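Local coordinates for protein tylactone synthase starter module and modules 1 & 2 (Streptomyces fradiae, PDB 2Z5L) that probably reduces the beta-keto group of the growing tylactone polyketide chain, acting as the first ketoreductase of the tylosin polyketide synthase, at residues S111-V116 and R123-L128; A86-V91 and V350-S355; F168-A173 and E230-V235; R141-T146 and A221-G226. All blocks are in the same frame, centred on the assembly; numbering follows the deposited sequence.

Contact 2 opens first, at residues 86-91 where helix 88-99 begins, and closes last, at 350-355 just ahead of helix 356-376, so the other three nest inside its long loop. Contact 1 closes a short loop, tying the turn after strand 107-111 to helix 119-135, and packs directly against 86-91. Contact 4 then opens on strand 140-147 and contact 3 on helix 160-175; 221-226 closes the former and 230-235 the latter, so the two cross. Trp143 and Val223 touch Glu230, joining these crossed contacts. Contacts 3 and 4 each pair a helix with a strand, while contact 2 joins this region to the KR domain region.

Contact 1 of 4, residues S111-V116 and R123-L128; sequences SLLGLV and RTSIAL
Ser111 and Leu128 meet at the tight end of this contact, where the end of strand 107-111 and the turn after it lie against helix 119-135. Ser111 CB and Leu128 CD2 are 3.4 Å apart, closer than ordinary van der Waals contact, and Ser111 OG also borders that methyl. Leu113 adds the second layer: its CD1 lies 4.0 Å from Leu128 CD2 as the two side chains cross obliquely, and 4.1 Å from Thr124 CG2. Thr124 can offer its methyl here because CG2 stands opposite the backbone N, leaving OG1 to bond with Asp120 O and Gly85 N. Behind this layer, Leu128 also packs on Val91 and Leu95 of helix 88-99.

Toward Ser125 the fit is looser, and a water takes the place of direct polar contact. It lies 2.6 Å from Ser111 OG and donates to Ser125 OG at 2.7 Å. With chi1 at 173°, Ser111 OG is carried beside its own carbonyl carbon, where it accepts from Leu113 N at 3.2 Å in an ST turn that bends the chain out of the strand. Ser125 OG has a second partner, Ala121 O one helical turn back, and its direct approach to the other segment is a contact of 3.7 Å with Leu113 CB.

The touching residues are all buried, and the water is probably an integral part of the strand-to-helix junction: apolar contacts make up one side of the junction, and on the other the water couples two buried hydroxyls that never meet directly.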
loop_
_atom_site.group_PDB
_atom_site.type_symbol
_atom_site.label_atom_id
_atom_site.label_comp_id
_atom_site.label_asym_id
_atom_site.label_seq_id
_atom_site.Cartn_x
_atom_site.Cartn_y
_atom_site.Cartn_z
ATOM N N SER A 111 4.592 -19.746 0.497
ATOM C CA SER A 111 4.497 -19.246 1.865
ATOM C C SER A 111 3.074 -19.070 2.387
ATOM O O SER A 111 2.239 -18.421 1.755
ATOM C CB SER A 111 5.223 -17.902 1.977
ATOM O OG SER A 111 5.015 -17.308 3.243
ATOM N N LEU A 112 2.814 -19.654 3.548
ATOM C CA LEU A 112 1.518 -19.537 4.183
ATOM C C LEU A 112 1.628 -18.566 5.363
ATOM O O LEU A 112 0.676 -18.385 6.125
ATOM C CB LEU A 112 1.045 -20.912 4.673
ATOM C CG LEU A 112 0.775 -21.925 3.547
ATOM C CD1 LEU A 112 0.361 -23.277 4.136
ATOM C CD2 LEU A 112 -0.318 -21.388 2.632
ATOM N N LEU A 113 2.780 -17.918 5.508
ATOM C CA LEU A 113 2.967 -16.991 6.617
ATOM C C LEU A 113 1.946 -15.862 6.586
ATOM O O LEU A 113 1.545 -15.356 7.633
ATOM C CB LEU A 113 4.376 -16.399 6.590
ATOM C CG LEU A 113 5.539 -17.386 6.694
ATOM C CD1 LEU A 113 6.820 -16.622 6.534
ATOM C CD2 LEU A 113 5.503 -18.136 8.040
ATOM N N GLY A 114 1.513 -15.483 5.387
ATOM C CA GLY A 114 0.552 -14.401 5.256
ATOM C C GLY A 114 -0.866 -14.710 5.705
ATOM O O GLY A 114 -1.712 -13.818 5.740
ATOM N N LEU A 115 -1.145 -15.964 6.046
ATOM C CA LEU A 115 -2.494 -16.322 6.492
ATOM C C LEU A 115 -2.727 -15.903 7.939
ATOM O O LEU A 115 -3.848 -15.985 8.458
ATOM C CB LEU A 115 -2.733 -17.827 6.328
ATOM C CG LEU A 115 -2.742 -18.310 4.861
ATOM C CD1 LEU A 115 -2.990 -19.813 4.798
ATOM C CD2 LEU A 115 -3.806 -17.578 4.085
ATOM N N VAL A 116 -1.661 -15.455 8.593
ATOM C CA VAL A 116 -1.754 -14.997 9.978
ATOM C C VAL A 116 -1.985 -13.489 9.965
ATOM O O VAL A 116 -1.127 -12.734 9.522
ATOM C CB VAL A 116 -0.469 -15.292 10.773
ATOM C CG1 VAL A 116 -0.579 -14.693 12.172
ATOM C CG2 VAL A 116 -0.241 -16.792 10.856
ATOM N N ARG A 123 6.264 -8.862 8.699
ATOM C CA ARG A 123 7.676 -8.739 9.003
ATOM C C ARG A 123 8.387 -10.053 8.698
ATOM O O ARG A 123 9.422 -10.054 8.028
ATOM C CB ARG A 123 7.878 -8.353 10.470
ATOM C CG ARG A 123 7.276 -7.001 10.845
ATOM C CD ARG A 123 7.682 -6.616 12.258
ATOM N NE ARG A 123 7.044 -5.383 12.704
ATOM C CZ ARG A 123 5.838 -5.323 13.262
ATOM N NH1 ARG A 123 5.132 -6.432 13.455
ATOM N NH2 ARG A 123 5.336 -4.153 13.623
ATOM N N THR A 124 7.810 -11.164 9.156
ATOM C CA THR A 124 8.396 -12.478 8.934
ATOM C C THR A 124 8.352 -12.881 7.466
ATOM O O THR A 124 9.196 -13.649 7.019
ATOM C CB THR A 124 7.686 -13.577 9.745
ATOM O OG1 THR A 124 7.490 -13.140 11.098
ATOM C CG2 THR A 124 8.549 -14.836 9.764
ATOM N N SER A 125 7.363 -12.369 6.731
ATOM C CA SER A 125 7.217 -12.673 5.314
ATOM C C SER A 125 8.338 -11.975 4.556
ATOM O O SER A 125 8.956 -12.554 3.654
ATOM C CB SER A 125 5.849 -12.203 4.790
ATOM O OG SER A 125 4.795 -12.997 5.316
ATOM N N ILE A 126 8.597 -10.725 4.921
ATOM C CA ILE A 126 9.668 -9.967 4.295
ATOM C C ILE A 126 10.977 -10.698 4.589
ATOM O O ILE A 126 11.815 -10.874 3.700
ATOM C CB ILE A 126 9.669 -8.497 4.821
ATOM C CG1 ILE A 126 8.483 -7.761 4.186
ATOM C CG2 ILE A 126 11.005 -7.792 4.498
ATOM C CD1 ILE A 126 8.265 -6.383 4.687
ATOM N N ALA A 127 11.122 -11.159 5.832
ATOM C CA ALA A 127 12.300 -11.906 6.268
ATOM C C ALA A 127 12.502 -13.177 5.421
ATOM O O ALA A 127 13.630 -13.538 5.101
ATOM C CB ALA A 127 12.160 -12.286 7.747
ATOM N N LEU A 128 11.406 -13.845 5.070
ATOM C CA LEU A 128 11.469 -15.064 4.261
ATOM C C LEU A 128 12.052 -14.770 2.883
ATOM O O LEU A 128 12.897 -15.511 2.382
ATOM C CB LEU A 128 10.073 -15.680 4.083
ATOM C CG LEU A 128 9.881 -16.753 2.993
ATOM C CD1 LEU A 128 10.683 -18.004 3.328
ATOM C CD2 LEU A 128 8.414 -17.085 2.866
HETATM O O HOH W 1 4.643 -14.778 3.340
#

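Contact 2 of 4, residues A86-V91 and V350-S355; sequences ARRAEV and VIDTLS
The carbonyl oxygen Asp352 O receives the shortest polar bond between the two segments, 2.9 Å from Arg88 NH1 and nearly straight at 170°. It lies at the edge of the guanidinium, almost in its plane, whereas the donor stands well above the plane of the carbonyl. A longer salt bridge runs beside it, from Arg88 NH2 to Asp352 OD1 at 3.6 Å, with the guanidinium and carboxylate planes steeply inclined to each other.

Arg88 spans the gap from the first turn of helix 88-99. Its CG sits between the backbone N and the carbonyl carbon, chi1 55°, and a bend at chi3 brings the head to the 350-355 segment. NH2 is also paired with Asp134 OD1 of helix 119-135, so the guanidinium probably offsets part of the negative charge of both Asp352 and Asp134. At the N-cap position, Arg87 N donates to Glu90 OE2 at 2.9 Å, from above the carboxylate plane.

Across from it, 351-353 form a 3-10 turn. Val350 O accepts both Thr353 N, at 2.9 Å, and Thr353 OG1, at 3.1 Å, from the same face, while Gln130 NE2 bonds Ile351 O and Leu354 O. Ser355 then occupies the N-cap position of helix 356-376. This bridge is consistent with the family's two-part ketoreductase fold, in which a structural subdomain abuts the catalytic Rossmann-type subdomain.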
loop_
_atom_site.group_PDB
_atom_site.type_symbol
_atom_site.label_atom_id
_atom_site.label_comp_id
_atom_site.label_asym_id
_atom_site.label_seq_id
_atom_site.Cartn_x
_atom_site.Cartn_y
_atom_site.Cartn_z
ATOM N N ALA A 86 10.136 -14.750 13.527
ATOM C CA ALA A 86 11.472 -15.181 13.095
ATOM C C ALA A 86 12.147 -14.134 12.201
ATOM O O ALA A 86 11.507 -13.561 11.316
ATOM C CB ALA A 86 11.393 -16.532 12.359
ATOM N N ARG A 87 13.432 -13.870 12.460
ATOM C CA ARG A 87 14.218 -12.892 11.686
ATOM C C ARG A 87 14.927 -13.559 10.503
ATOM O O ARG A 87 15.088 -14.778 10.492
ATOM C CB ARG A 87 15.230 -12.189 12.604
ATOM C CG ARG A 87 14.656 -10.939 13.261
ATOM C CD ARG A 87 15.047 -10.792 14.731
ATOM N NE ARG A 87 14.483 -9.556 15.278
ATOM C CZ ARG A 87 14.949 -8.337 15.017
ATOM N NH1 ARG A 87 16.002 -8.186 14.220
ATOM N NH2 ARG A 87 14.351 -7.269 15.536
ATOM N N ARG A 88 15.349 -12.761 9.519
ATOM C CA ARG A 88 15.984 -13.294 8.311
ATOM C C ARG A 88 17.077 -14.323 8.557
ATOM O O ARG A 88 17.091 -15.388 7.941
ATOM C CB ARG A 88 16.532 -12.158 7.417
ATOM C CG ARG A 88 17.492 -11.172 8.087
ATOM C CD ARG A 88 17.825 -9.983 7.170
ATOM N NE ARG A 88 18.530 -10.354 5.929
ATOM C CZ ARG A 88 18.856 -9.480 4.972
ATOM N NH1 ARG A 88 18.551 -8.196 5.101
ATOM N NH2 ARG A 88 19.477 -9.879 3.881
ATOM N N ALA A 89 17.992 -14.002 9.459
ATOM C CA ALA A 89 19.077 -14.907 9.779
ATOM C C ALA A 89 18.515 -16.245 10.237
ATOM O O ALA A 89 19.043 -17.287 9.875
ATOM C CB ALA A 89 19.968 -14.296 10.875
ATOM N N GLU A 90 17.452 -16.221 11.038
ATOM C CA GLU A 90 16.857 -17.466 11.519
ATOM C C GLU A 90 16.169 -18.189 10.370
ATOM O O GLU A 90 16.348 -19.392 10.190
ATOM C CB GLU A 90 15.831 -17.187 12.612
ATOM C CG GLU A 90 16.359 -16.361 13.776
ATOM C CD GLU A 90 15.246 -15.721 14.580
ATOM O OE1 GLU A 90 14.387 -16.471 15.107
ATOM O OE2 GLU A 90 15.227 -14.468 14.682
ATOM N N VAL A 91 15.395 -17.449 9.588
ATOM C CA VAL A 91 14.684 -18.052 8.476
ATOM C C VAL A 91 15.659 -18.636 7.459
ATOM O O VAL A 91 15.412 -19.712 6.906
ATOM C CB VAL A 91 13.745 -17.034 7.808
ATOM C CG1 VAL A 91 12.888 -17.719 6.757
ATOM C CG2 VAL A 91 12.873 -16.388 8.864
ATOM N N VAL A 350 16.287 -0.809 -0.286
ATOM C CA VAL A 350 15.996 -2.036 -1.006
ATOM C C VAL A 350 15.794 -3.172 -0.024
ATOM O O VAL A 350 16.241 -3.110 1.127
ATOM C CB VAL A 350 17.147 -2.427 -1.964
ATOM C CG1 VAL A 350 17.224 -1.434 -3.105
ATOM C CG2 VAL A 350 18.458 -2.464 -1.197
ATOM N N ILE A 351 15.117 -4.212 -0.497
ATOM C CA ILE A 351 14.815 -5.394 0.306
ATOM C C ILE A 351 16.018 -6.035 0.992
ATOM O O ILE A 351 15.948 -6.442 2.162
ATOM C CB ILE A 351 14.133 -6.452 -0.558
ATOM C CG1 ILE A 351 12.854 -5.867 -1.148
ATOM C CG2 ILE A 351 13.823 -7.711 0.286
ATOM C CD1 ILE A 351 12.191 -6.770 -2.181
ATOM N N ASP A 352 17.126 -6.126 0.266
ATOM C CA ASP A 352 18.326 -6.734 0.828
ATOM C C ASP A 352 18.844 -5.958 2.028
ATOM O O ASP A 352 19.528 -6.518 2.882
ATOM C CB ASP A 352 19.445 -6.828 -0.220
ATOM C CG ASP A 352 20.744 -7.364 0.365
ATOM O OD1 ASP A 352 20.753 -8.521 0.837
ATOM O OD2 ASP A 352 21.753 -6.627 0.361
ATOM N N THR A 353 18.511 -4.673 2.095
ATOM C CA THR A 353 18.971 -3.837 3.196
ATOM C C THR A 353 17.833 -3.342 4.079
ATOM O O THR A 353 18.050 -2.490 4.931
ATOM C CB THR A 353 19.737 -2.608 2.680
ATOM O OG1 THR A 353 18.830 -1.721 2.014
ATOM C CG2 THR A 353 20.817 -3.039 1.702
ATOM N N LEU A 354 16.626 -3.862 3.870
ATOM C CA LEU A 354 15.472 -3.446 4.662
ATOM C C LEU A 354 15.560 -4.033 6.070
ATOM O O LEU A 354 15.317 -5.225 6.277
ATOM C CB LEU A 354 14.179 -3.894 3.969
ATOM C CG LEU A 354 12.804 -3.516 4.569
ATOM C CD1 LEU A 354 12.706 -2.041 4.748
ATOM C CD2 LEU A 354 11.697 -3.999 3.644
ATOM N N SER A 355 15.926 -3.191 7.032
ATOM C CA SER A 355 16.044 -3.632 8.416
ATOM C C SER A 355 14.693 -3.546 9.135
ATOM O O SER A 355 13.832 -2.736 8.778
ATOM C CB SER A 355 17.071 -2.772 9.150
ATOM O OG SER A 355 16.655 -1.423 9.167
#

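Contact 3 of 4, residues F168-A173 and E230-V235; sequences FGRVAA and EDQVAV
Arg170 on helix 160-175 meets Gln232 at the start of strand 232-236, joining that helix to the strand, and the two side chains cross at about a right angle. From CB the arginine chain runs to CG, which rests 3.7 Å from Gln232 NE2. CD comes next, 3.5 Å from Gln232 OE1, so that both methylenes approach the Gln232 amide obliquely from one side of its plane. The bend about the CG-CD bond, chi3 -87°, then brings NH1 to the amide oxygen, with guanidinium and amide planes 43° apart. NH1 gives a weak hydrogen bond of 3.3 Å to Gln232 OE1, which lies at the guanidinium edge and in its plane; NH2 has a stronger partner in Gly394 O.

Nearer the chain's turn into the strand, Ala173 CB approaches Asp231 OD1 at 4.2 Å. That carboxylate is committed to a salt bridge with Arg493.

Arg243 NE lies close to Arg170 NH1, and Arg243 NH1 weakly bonds the same Gln232 OE1. A neutral amide oxygen thus sits between two cationic groups, which would probably polarise its carbonyl and ease their mutual repulsion, although neither bond to it is strong.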
loop_
_atom_site.group_PDB
_atom_site.type_symbol
_atom_site.label_atom_id
_atom_site.label_comp_id
_atom_site.label_asym_id
_atom_site.label_seq_id
_atom_site.Cartn_x
_atom_site.Cartn_y
_atom_site.Cartn_z
ATOM N N PHE A 168 3.945 -4.875 -0.370
ATOM C CA PHE A 168 5.350 -5.250 -0.380
ATOM C C PHE A 168 5.659 -6.204 -1.521
ATOM O O PHE A 168 6.731 -6.142 -2.129
ATOM C CB PHE A 168 5.700 -5.955 0.922
ATOM C CG PHE A 168 7.080 -6.511 0.939
ATOM C CD1 PHE A 168 8.173 -5.670 1.133
ATOM C CD2 PHE A 168 7.299 -7.860 0.717
ATOM C CE1 PHE A 168 9.467 -6.160 1.105
ATOM C CE2 PHE A 168 8.588 -8.359 0.688
ATOM C CZ PHE A 168 9.683 -7.507 0.882
ATOM N N GLY A 169 4.719 -7.110 -1.771
ATOM C CA GLY A 169 4.890 -8.103 -2.819
ATOM C C GLY A 169 5.205 -7.495 -4.176
ATOM O O GLY A 169 6.048 -8.015 -4.907
ATOM N N ARG A 170 4.511 -6.408 -4.513
ATOM C CA ARG A 170 4.697 -5.707 -5.785
ATOM C C ARG A 170 6.073 -5.055 -5.896
ATOM O O ARG A 170 6.611 -4.878 -7.000
ATOM C CB ARG A 170 3.591 -4.660 -5.975
ATOM C CG ARG A 170 2.191 -5.283 -6.005
ATOM C CD ARG A 170 1.117 -4.253 -6.297
ATOM N NE ARG A 170 0.630 -3.575 -5.096
ATOM C CZ ARG A 170 -0.460 -3.937 -4.430
ATOM N NH1 ARG A 170 -1.185 -4.976 -4.849
ATOM N NH2 ARG A 170 -0.822 -3.265 -3.349
ATOM N N VAL A 171 6.640 -4.690 -4.756
ATOM C CA VAL A 171 7.959 -4.090 -4.735
ATOM C C VAL A 171 8.954 -5.214 -4.981
ATOM O O VAL A 171 9.949 -5.032 -5.692
ATOM C CB VAL A 171 8.260 -3.429 -3.363
ATOM C CG1 VAL A 171 9.725 -3.006 -3.297
ATOM C CG2 VAL A 171 7.357 -2.230 -3.167
ATOM N N ALA A 172 8.679 -6.383 -4.403
ATOM C CA ALA A 172 9.564 -7.540 -4.576
ATOM C C ALA A 172 9.670 -7.958 -6.046
ATOM O O ALA A 172 10.748 -8.311 -6.514
ATOM C CB ALA A 172 9.056 -8.713 -3.743
ATOM N N ALA A 173 8.550 -7.904 -6.763
ATOM C CA ALA A 173 8.525 -8.270 -8.173
ATOM C C ALA A 173 9.517 -7.449 -8.994
ATOM O O ALA A 173 10.208 -7.977 -9.871
ATOM C CB ALA A 173 7.113 -8.090 -8.734
ATOM N N GLU A 230 0.580 -13.932 -14.260
ATOM C CA GLU A 230 -0.386 -13.356 -13.340
ATOM C C GLU A 230 0.110 -13.538 -11.904
ATOM O O GLU A 230 -0.275 -14.488 -11.215
ATOM C CB GLU A 230 -1.746 -14.028 -13.518
ATOM C CG GLU A 230 -2.371 -13.823 -14.893
ATOM C CD GLU A 230 -2.891 -12.405 -15.112
ATOM O OE1 GLU A 230 -3.406 -12.126 -16.217
ATOM O OE2 GLU A 230 -2.788 -11.577 -14.182
ATOM N N ASP A 231 0.974 -12.625 -11.468
ATOM C CA ASP A 231 1.544 -12.663 -10.131
ATOM C C ASP A 231 0.730 -11.880 -9.094
ATOM O O ASP A 231 1.248 -11.504 -8.042
ATOM C CB ASP A 231 3.000 -12.157 -10.163
ATOM C CG ASP A 231 3.144 -10.790 -10.826
ATOM O OD1 ASP A 231 4.296 -10.321 -10.970
ATOM O OD2 ASP A 231 2.117 -10.186 -11.202
ATOM N N GLN A 232 -0.544 -11.654 -9.399
ATOM C CA GLN A 232 -1.463 -10.943 -8.515
ATOM C C GLN A 232 -2.867 -11.449 -8.837
ATOM O O GLN A 232 -3.581 -10.856 -9.650
ATOM C CB GLN A 232 -1.396 -9.424 -8.748
ATOM C CG GLN A 232 -0.131 -8.739 -8.235
ATOM C CD GLN A 232 -0.217 -7.222 -8.328
ATOM O OE1 GLN A 232 -1.096 -6.599 -7.728
ATOM N NE2 GLN A 232 0.690 -6.625 -9.077
ATOM N N VAL A 233 -3.253 -12.548 -8.194
ATOM C CA VAL A 233 -4.550 -13.171 -8.435
ATOM C C VAL A 233 -5.351 -13.394 -7.154
ATOM O O VAL A 233 -4.789 -13.586 -6.079
ATOM C CB VAL A 233 -4.353 -14.533 -9.155
ATOM C CG1 VAL A 233 -5.697 -15.158 -9.506
ATOM C CG2 VAL A 233 -3.510 -14.330 -10.406
ATOM N N ALA A 234 -6.672 -13.356 -7.277
ATOM C CA ALA A 234 -7.552 -13.568 -6.141
ATOM C C ALA A 234 -8.464 -14.738 -6.472
ATOM O O ALA A 234 -9.246 -14.677 -7.422
ATOM C CB ALA A 234 -8.375 -12.321 -5.876
ATOM N N VAL A 235 -8.357 -15.808 -5.699
ATOM C CA VAL A 235 -9.183 -16.981 -5.933
ATOM C C VAL A 235 -10.481 -16.902 -5.146
ATOM O O VAL A 235 -10.476 -16.783 -3.921
ATOM C CB VAL A 235 -8.436 -18.270 -5.538
ATOM C CG1 VAL A 235 -9.335 -19.478 -5.747
ATOM C CG2 VAL A 235 -7.165 -18.402 -6.363
#

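Contact 4 of 4, residues R141-T146 and A221-G226; sequences RVWALT and AAVLAG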
loop_
_atom_site.group_PDB
_atom_site.type_symbol
_atom_site.label_atom_id
_atom_site.label_comp_id
_atom_site.label_asym_id
_atom_site.label_seq_id
_atom_site.Cartn_x
_atom_site.Cartn_y
_atom_site.Cartn_z
ATOM N N ARG A 141 11.124 -19.597 -6.898
ATOM C CA ARG A 141 9.973 -18.709 -7.045
ATOM C C ARG A 141 9.242 -18.607 -5.714
ATOM O O ARG A 141 8.832 -19.618 -5.141
ATOM C CB ARG A 141 9.001 -19.227 -8.118
ATOM C CG ARG A 141 9.501 -19.093 -9.558
ATOM C CD ARG A 141 9.685 -17.637 -9.944
ATOM N NE ARG A 141 10.358 -17.491 -11.227
ATOM C CZ ARG A 141 10.618 -16.321 -11.805
ATOM N NH1 ARG A 141 10.257 -15.195 -11.211
ATOM N NH2 ARG A 141 11.244 -16.271 -12.976
ATOM N N VAL A 142 9.073 -17.383 -5.227
ATOM C CA VAL A 142 8.392 -17.181 -3.959
ATOM C C VAL A 142 6.969 -16.720 -4.177
ATOM O O VAL A 142 6.726 -15.687 -4.788
ATOM C CB VAL A 142 9.122 -16.142 -3.083
ATOM C CG1 VAL A 142 8.431 -16.047 -1.715
ATOM C CG2 VAL A 142 10.584 -16.543 -2.910
ATOM N N TRP A 143 6.022 -17.501 -3.680
ATOM C CA TRP A 143 4.629 -17.142 -3.819
ATOM C C TRP A 143 4.051 -16.919 -2.431
ATOM O O TRP A 143 4.214 -17.751 -1.547
ATOM C CB TRP A 143 3.866 -18.244 -4.549
ATOM C CG TRP A 143 4.074 -18.214 -6.026
ATOM C CD1 TRP A 143 5.130 -18.722 -6.720
ATOM C CD2 TRP A 143 3.212 -17.605 -6.990
ATOM N NE1 TRP A 143 4.980 -18.469 -8.064
ATOM C CE2 TRP A 143 3.809 -17.784 -8.256
ATOM C CE3 TRP A 143 1.992 -16.925 -6.906
ATOM C CZ2 TRP A 143 3.222 -17.303 -9.436
ATOM C CZ3 TRP A 143 1.409 -16.449 -8.072
ATOM C CH2 TRP A 143 2.027 -16.641 -9.323
ATOM N N ALA A 144 3.392 -15.783 -2.235
ATOM C CA ALA A 144 2.814 -15.488 -0.944
ATOM C C ALA A 144 1.303 -15.635 -1.002
ATOM O O ALA A 144 0.625 -14.941 -1.768
ATOM C CB ALA A 144 3.190 -14.081 -0.502
ATOM N N LEU A 145 0.778 -16.549 -0.195
ATOM C CA LEU A 145 -0.659 -16.767 -0.139
ATOM C C LEU A 145 -1.219 -15.925 0.990
ATOM O O LEU A 145 -0.574 -15.752 2.019
ATOM C CB LEU A 145 -0.972 -18.240 0.108
ATOM C CG LEU A 145 -0.422 -19.205 -0.949
ATOM C CD1 LEU A 145 -0.903 -20.615 -0.628
ATOM C CD2 LEU A 145 -0.869 -18.786 -2.321
ATOM N N THR A 146 -2.415 -15.387 0.788
ATOM C CA THR A 146 -3.067 -14.558 1.798
ATOM C C THR A 146 -4.563 -14.818 1.774
ATOM O O THR A 146 -5.053 -15.594 0.951
ATOM C CB THR A 146 -2.843 -13.059 1.536
ATOM O OG1 THR A 146 -3.566 -12.664 0.365
ATOM C CG2 THR A 146 -1.362 -12.768 1.329
ATOM N N ALA A 221 -3.376 -23.700 -7.151
ATOM C CA ALA A 221 -2.291 -24.443 -7.772
ATOM C C ALA A 221 -2.153 -24.055 -9.232
ATOM O O ALA A 221 -1.043 -23.978 -9.763
ATOM C CB ALA A 221 -2.552 -25.936 -7.658
ATOM N N ALA A 222 -3.285 -23.821 -9.888
ATOM C CA ALA A 222 -3.270 -23.444 -11.296
ATOM C C ALA A 222 -2.474 -22.160 -11.479
ATOM O O ALA A 222 -1.669 -22.042 -12.402
ATOM C CB ALA A 222 -4.691 -23.254 -11.796
ATOM N N VAL A 223 -2.707 -21.201 -10.591
ATOM C CA VAL A 223 -2.009 -19.921 -10.650
ATOM C C VAL A 223 -0.509 -20.146 -10.550
ATOM O O VAL A 223 0.268 -19.518 -11.260
ATOM C CB VAL A 223 -2.441 -18.997 -9.495
ATOM C CG1 VAL A 223 -1.749 -17.652 -9.620
ATOM C CG2 VAL A 223 -3.946 -18.833 -9.494
ATOM N N LEU A 224 -0.108 -21.042 -9.657
ATOM C CA LEU A 224 1.304 -21.339 -9.469
ATOM C C LEU A 224 1.921 -21.901 -10.741
ATOM O O LEU A 224 3.038 -21.544 -11.114
ATOM C CB LEU A 224 1.475 -22.334 -8.325
ATOM C CG LEU A 224 0.918 -21.863 -6.979
ATOM C CD1 LEU A 224 0.884 -23.028 -6.011
ATOM C CD2 LEU A 224 1.762 -20.725 -6.438
ATOM N N ALA A 225 1.179 -22.777 -11.410
ATOM C CA ALA A 225 1.649 -23.398 -12.642
ATOM C C ALA A 225 1.061 -22.709 -13.868
ATOM O O ALA A 225 1.044 -23.277 -14.961
ATOM C CB ALA A 225 1.282 -24.877 -12.649
ATOM N N GLY A 226 0.583 -21.484 -13.680
ATOM C CA GLY A 226 -0.007 -20.746 -14.782
ATOM C C GLY A 226 0.985 -20.397 -15.873
ATOM O O GLY A 226 2.192 -20.333 -15.632
#
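Leu224 lays one methyl on the indole of Trp143, fastening the last turn of helix 214-224 to strand 140-147. The methyl carbon Leu224 CD2 stands 3.6 Å from the centroid of the five-membered ring of Trp143, 23° off the ring normal, a CH-pi contact over the face. Its nearest ring atoms are Trp143 CG at 3.4 Å and Trp143 CD2 at 3.5 Å, so it sits over the part of the indole next to the side-chain root.

Both conformations contribute. Trp143 has CG opposite its carbonyl carbon, and a chi2 of 81° sets the indole plane roughly at right angles to the plane of CA, CB and CG, turning one face to the helix. In Leu224, CG is likewise opposite the carbonyl carbon; with CD1 extended (chi2 168°), the other methyl, CD2, is left turned onto the ring face. The two side chains slide past each other in opposite directions.

Val223 takes the far end of the six-membered ring. Its CG1 approaches Trp143 CZ3 at 3.7 Å and Trp143 CH2 at 3.9 Å obliquely. The carbonyl oxygen Val223 O is also 3.9 Å from Trp143 CH2, and accepts Gly226 N at 3.1 Å where the chain leaves the helix. Ile184 of strand 180-186 touches Trp143, Val223 and Leu224 alike, consistent with a helix packed on parallel strands in a Rossmann-like first half.

Across this pair of segments the attraction is therefore dispersion and CH-pi contact, without salt bridges or direct hydrogen bonds, and depends on how closely the aliphatic branches fit the aromatic surface.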